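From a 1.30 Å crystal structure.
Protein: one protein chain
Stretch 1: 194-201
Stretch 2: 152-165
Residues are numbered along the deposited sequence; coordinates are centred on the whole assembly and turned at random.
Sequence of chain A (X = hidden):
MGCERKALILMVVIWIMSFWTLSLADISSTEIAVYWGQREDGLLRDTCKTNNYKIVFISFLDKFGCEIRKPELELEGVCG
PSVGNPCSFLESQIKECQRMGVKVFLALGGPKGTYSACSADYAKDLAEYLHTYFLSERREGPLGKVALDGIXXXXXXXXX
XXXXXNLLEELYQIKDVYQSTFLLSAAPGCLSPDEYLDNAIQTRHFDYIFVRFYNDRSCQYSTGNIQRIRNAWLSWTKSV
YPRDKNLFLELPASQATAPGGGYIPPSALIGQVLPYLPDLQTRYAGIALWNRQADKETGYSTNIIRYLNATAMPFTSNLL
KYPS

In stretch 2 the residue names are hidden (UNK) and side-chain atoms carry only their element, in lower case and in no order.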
# COMPACT_ATOMS: atom_id res chain seq x y z
N ASP A 194 -11.60 -11.40 -0.66
CA ASP A 194 -10.90 -10.96 -1.85
C ASP A 194 -10.54 -12.15 -2.72
O ASP A 194 -10.01 -13.14 -2.23
CB ASP A 194 -9.64 -10.18 -1.51
CG ASP A 194 -9.01 -9.55 -2.72
OD1 ASP A 194 -9.52 -8.49 -3.15
OD2 ASP A 194 -8.03 -10.10 -3.23
N GLU A 195 -10.71 -12.01 -4.02
CA GLU A 195 -10.45 -13.13 -4.95
C GLU A 195 -9.00 -13.56 -4.99
O GLU A 195 -8.71 -14.73 -5.26
CB GLU A 195 -10.89 -12.73 -6.37
CG GLU A 195 -10.14 -13.40 -7.53
CD GLU A 195 -10.78 -13.13 -8.89
OE1 GLU A 195 -11.24 -11.98 -9.13
OE2 GLU A 195 -10.81 -14.07 -9.73
N TYR A 196 -8.08 -12.63 -4.75
CA TYR A 196 -6.67 -12.93 -4.86
C TYR A 196 -5.95 -13.09 -3.55
O TYR A 196 -5.01 -13.89 -3.44
CB TYR A 196 -5.96 -11.87 -5.71
CG TYR A 196 -6.56 -11.73 -7.06
CD1 TYR A 196 -6.52 -12.78 -7.96
CD2 TYR A 196 -7.14 -10.54 -7.47
CE1 TYR A 196 -7.08 -12.67 -9.22
CE2 TYR A 196 -7.71 -10.40 -8.72
CZ TYR A 196 -7.67 -11.48 -9.60
OH TYR A 196 -8.19 -11.36 -10.86
N LEU A 197 -6.37 -12.31 -2.54
CA LEU A 197 -5.63 -12.20 -1.31
C LEU A 197 -6.29 -12.86 -0.12
O LEU A 197 -5.73 -12.82 0.97
CB LEU A 197 -5.36 -10.72 -1.00
CG LEU A 197 -4.28 -10.06 -1.85
CD1 LEU A 197 -4.36 -8.55 -1.72
CD2 LEU A 197 -2.92 -10.60 -1.44
N ASP A 198 -7.46 -13.49 -0.27
CA ASP A 198 -8.10 -14.03 0.92
C ASP A 198 -7.23 -15.04 1.66
O ASP A 198 -7.11 -14.98 2.88
CB ASP A 198 -9.48 -14.62 0.67
CG ASP A 198 -10.27 -14.82 1.97
OD1 ASP A 198 -10.42 -13.87 2.75
OD2 ASP A 198 -10.72 -15.95 2.21
N ASN A 199 -6.65 -16.00 0.95
CA ASN A 199 -5.84 -17.00 1.65
C ASN A 199 -4.66 -16.32 2.36
O ASN A 199 -4.32 -16.66 3.50
CB ASN A 199 -5.32 -18.08 0.72
CG ASN A 199 -6.36 -19.07 0.34
OD1 ASN A 199 -7.38 -19.20 0.98
ND2 ASN A 199 -6.05 -19.84 -0.66
N ALA A 200 -4.01 -15.37 1.68
CA ALA A 200 -2.93 -14.66 2.35
C ALA A 200 -3.43 -13.93 3.60
O ALA A 200 -2.79 -13.97 4.66
CB ALA A 200 -2.26 -13.71 1.37
N ILE A 201 -4.55 -13.23 3.49
CA ILE A 201 -5.04 -12.48 4.63
C ILE A 201 -5.41 -13.41 5.79
O ILE A 201 -5.17 -13.06 6.95
CB ILE A 201 -6.18 -11.55 4.21
CG1 ILE A 201 -5.63 -10.50 3.27
CG2 ILE A 201 -6.80 -10.91 5.44
CD1 ILE A 201 -6.70 -9.66 2.58
N UNK A 152 4.48 -4.39 0.35
CA UNK A 152 3.05 -4.19 0.20
C UNK A 152 2.52 -5.01 -0.96
O UNK A 152 2.99 -4.91 -2.09
n UNK A 152 0.43 -2.56 0.72
c UNK A 152 2.81 -2.71 -0.03
c UNK A 152 1.40 -2.33 -0.22
c UNK A 152 0.81 -1.60 -1.20
n UNK A 152 -0.48 -1.41 -0.83
c UNK A 152 -0.70 -2.01 0.32
N UNK A 153 1.53 -5.86 -0.66
CA UNK A 153 0.96 -6.79 -1.63
C UNK A 153 -0.25 -6.13 -2.30
O UNK A 153 -1.39 -6.29 -1.86
c UNK A 153 1.42 -10.38 -0.91
c UNK A 153 1.58 -9.05 -0.56
c UNK A 153 0.50 -8.07 -0.92
c UNK A 153 3.42 -10.96 0.21
c UNK A 153 2.68 -8.69 0.19
c UNK A 153 3.61 -9.63 0.56
c UNK A 153 2.32 -11.33 -0.50
N UNK A 154 -0.03 -5.43 -3.41
CA UNK A 154 -1.13 -4.78 -4.13
C UNK A 154 -1.56 -5.70 -5.27
O UNK A 154 -1.38 -5.41 -6.47
o UNK A 154 -3.05 -3.02 -5.06
c UNK A 154 -0.74 -3.38 -4.61
c UNK A 154 -1.92 -2.52 -4.95
o UNK A 154 -1.69 -1.31 -5.18
N UNK A 155 -2.09 -6.85 -4.88
CA UNK A 155 -2.31 -7.93 -5.81
C UNK A 155 -3.71 -7.79 -6.38
O UNK A 155 -4.68 -8.36 -5.87
c UNK A 155 0.47 -8.93 -5.32
c UNK A 155 -2.06 -9.29 -5.15
c UNK A 155 -0.68 -9.34 -4.45
c UNK A 155 -2.24 -10.43 -6.13
N UNK A 156 -3.82 -6.99 -7.43
CA UNK A 156 -5.11 -6.63 -7.94
C UNK A 156 -5.41 -7.21 -9.30
O UNK A 156 -6.57 -7.33 -9.69
c UNK A 156 -4.81 -2.79 -8.38
c UNK A 156 -4.32 -4.18 -8.25
c UNK A 156 -5.36 -5.12 -7.87
o UNK A 156 -5.43 -2.45 -9.38
n UNK A 156 -4.58 -1.98 -7.37
N UNK A 157 -4.36 -7.59 -10.01
CA UNK A 157 -4.45 -8.09 -11.35
C UNK A 157 -3.28 -9.03 -11.60
O UNK A 157 -2.51 -8.83 -12.54
c UNK A 157 -4.31 -6.27 -14.79
c UNK A 157 -4.78 -7.29 -13.75
c UNK A 157 -4.45 -6.90 -12.34
c UNK A 157 -2.85 -5.86 -14.66
n UNK A 157 -1.86 -6.96 -14.52
N UNK A 158 -3.14 -10.08 -10.76
CA UNK A 158 -2.13 -11.07 -10.99
C UNK A 158 -2.52 -12.02 -12.09
O UNK A 158 -3.67 -12.04 -12.51
c UNK A 158 -2.08 -11.84 -9.68
c UNK A 158 -3.52 -11.84 -9.27
c UNK A 158 -4.01 -10.45 -9.64
N UNK A 159 -1.57 -12.83 -12.53
CA UNK A 159 -1.92 -13.88 -13.47
C UNK A 159 -3.03 -14.70 -12.82
O UNK A 159 -4.11 -14.91 -13.40
c UNK A 159 0.41 -13.98 -14.44
c UNK A 159 -0.72 -14.77 -13.77
c UNK A 159 -1.15 -15.95 -14.64
N UNK A 160 -2.76 -15.17 -11.60
CA UNK A 160 -3.82 -15.80 -10.80
C UNK A 160 -3.62 -15.72 -9.31
O UNK A 160 -2.81 -14.96 -8.83
c UNK A 160 -4.08 -17.24 -11.21
c UNK A 160 -3.10 -18.25 -10.61
o UNK A 160 -3.12 -19.39 -11.13
o UNK A 160 -2.36 -17.98 -9.62
N UNK A 161 -4.40 -16.51 -8.58
CA UNK A 161 -4.60 -16.26 -7.18
C UNK A 161 -3.75 -17.13 -6.31
O UNK A 161 -3.76 -16.95 -5.11
o UNK A 161 -6.49 -18.39 -8.51
o UNK A 161 -7.61 -19.67 -7.11
c UNK A 161 -6.90 -18.68 -7.36
c UNK A 161 -6.51 -17.77 -6.24
c UNK A 161 -6.08 -16.43 -6.78
N UNK A 162 -3.01 -18.10 -6.88
CA UNK A 162 -2.27 -19.02 -6.06
C UNK A 162 -0.96 -18.40 -5.58
O UNK A 162 -0.43 -17.48 -6.17
c UNK A 162 -2.76 -22.45 -7.85
c UNK A 162 -3.21 -21.20 -7.12
c UNK A 162 -1.99 -20.32 -6.82
c UNK A 162 -3.96 -21.57 -5.87
N UNK A 163 -0.44 -18.96 -4.49
CA UNK A 163 0.91 -18.73 -4.01
C UNK A 163 1.19 -17.36 -3.39
O UNK A 163 2.28 -17.15 -2.90
c UNK A 163 1.95 -19.08 -5.08
n UNK A 163 1.52 -20.86 -6.64
c UNK A 163 1.91 -20.54 -5.42
o UNK A 163 2.14 -21.37 -4.55
N UNK A 164 0.19 -16.48 -3.32
CA UNK A 164 0.40 -15.22 -2.58
C UNK A 164 0.49 -15.49 -1.09
O UNK A 164 1.25 -14.82 -0.37
c UNK A 164 -0.76 -13.90 -4.35
c UNK A 164 0.66 -12.70 -7.44
c UNK A 164 -0.12 -13.28 -6.44
c UNK A 164 1.82 -12.10 -7.07
c UNK A 164 -1.69 -14.30 -5.25
c UNK A 164 1.47 -12.60 -4.75
c UNK A 164 0.25 -13.23 -5.10
c UNK A 164 -0.74 -14.22 -2.91
n UNK A 164 -1.33 -13.92 -6.50
c UNK A 164 2.22 -12.04 -5.73
N UNK A 165 -0.28 -16.46 -0.61
CA UNK A 165 -0.13 -16.92 0.75
C UNK A 165 1.26 -17.48 0.99
O UNK A 165 1.88 -17.15 2.01
o UNK A 165 -0.82 -19.20 -0.83
o UNK A 165 -2.12 -20.02 0.72
c UNK A 165 -1.38 -19.12 0.28
c UNK A 165 -1.24 -17.92 1.18
O HOH W 1 -7.06 -7.75 -4.64
O HOH W 2 -5.93 -10.77 -12.85

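Position 152 carries one carbon and a five-membered ring of three carbons and two nitrogens, which does not contact stretch 1: His152. Position 153 has one carbon and a six-carbon ring without a hydroxyl, so Phe153; its CB lies 4.3 Å from Leu197 CD2. Position 154 has two carbons, the second with two oxygens, on a CA-to-CB bond that points away from stretch 1: Asp154.

Position 155 has four carbons, forked at the first with one arm two carbons long, which defines Ile155. Its CG1 is 4.0 Å from Leu197 CD2 and its CG2 4.0 Å from Tyr196 CB. Position 156 has three carbons, the third bearing one oxygen and one nitrogen: Gln156. Its NE2 donates to Asp154 OD1 (3.0 Å, 178°), which fixes the amide's orientation, while its backbone O approaches Tyr196 CE2 at 3.4 Å. Position 157 has four carbons in a row ending in nitrogen, with CA-to-CB pointing away: Lys157.

At 158 three carbons close onto the backbone nitrogen, as in Pro158 alone among the standard residues. Its CD sits 3.5 Å from the centroid of the Tyr196 ring, 1° off the normal, a CH-pi contact over the face. Position 159, one carbon carrying two, is Val159, its CA-to-CB bond pointing away. Position 160 has two carbons and a terminal pair of oxygens: Asp160, whose OD1 accepts from the backbone N of position 162 at 2.8 Å.

Position 161 has three carbons, the third with two oxygens: Glu161. Its CB meets Tyr196 CD1 at 3.9 Å, near the ring plane, and Glu195 O at 3.5 Å, but its end leads away. Position 162 has four carbons forked at the second: Leu162. Position 163 has two carbons, the second carrying one oxygen and one nitrogen: Asn163, at the N-cap position without a capping bond from its side chain.

Position 164 bears fused five- and six-membered rings with one nitrogen: Trp164. Its NE1 donates to Asp160 O (2.9 Å, 164°), and its CD1 lies 3.8 Å from Tyr196 O. At 165 two carbons end in two oxygens: Asp165, whose OD2 is 3.7 Å from Asn199 CB.

No direct hydrogen bond crosses the contact, which buries 539 Å² by packing. Tyr196 contributes most, its ring covered by Pro158 and edged by Glu161, while Leu197 CD2 packs near Phe153, Ile155 and Trp164. Waters supply polar links: water 1 lies within hydrogen-bonding reach of Ile155 O (2.7 Å) and Asp194 OD2 (2.9 Å), each of which can accept from it; water 2 donates to Pro158 O (2.6 Å) and hydrogen-bonds Tyr196 OH (3.1 Å). Asp194 OD2 also accepts from Tyr196 N (3.0 Å) and Leu197 N (2.8 Å), bracing the turn that carries both side chains.

Stretch 2 (152-165) HFDIQKPVDELNWD
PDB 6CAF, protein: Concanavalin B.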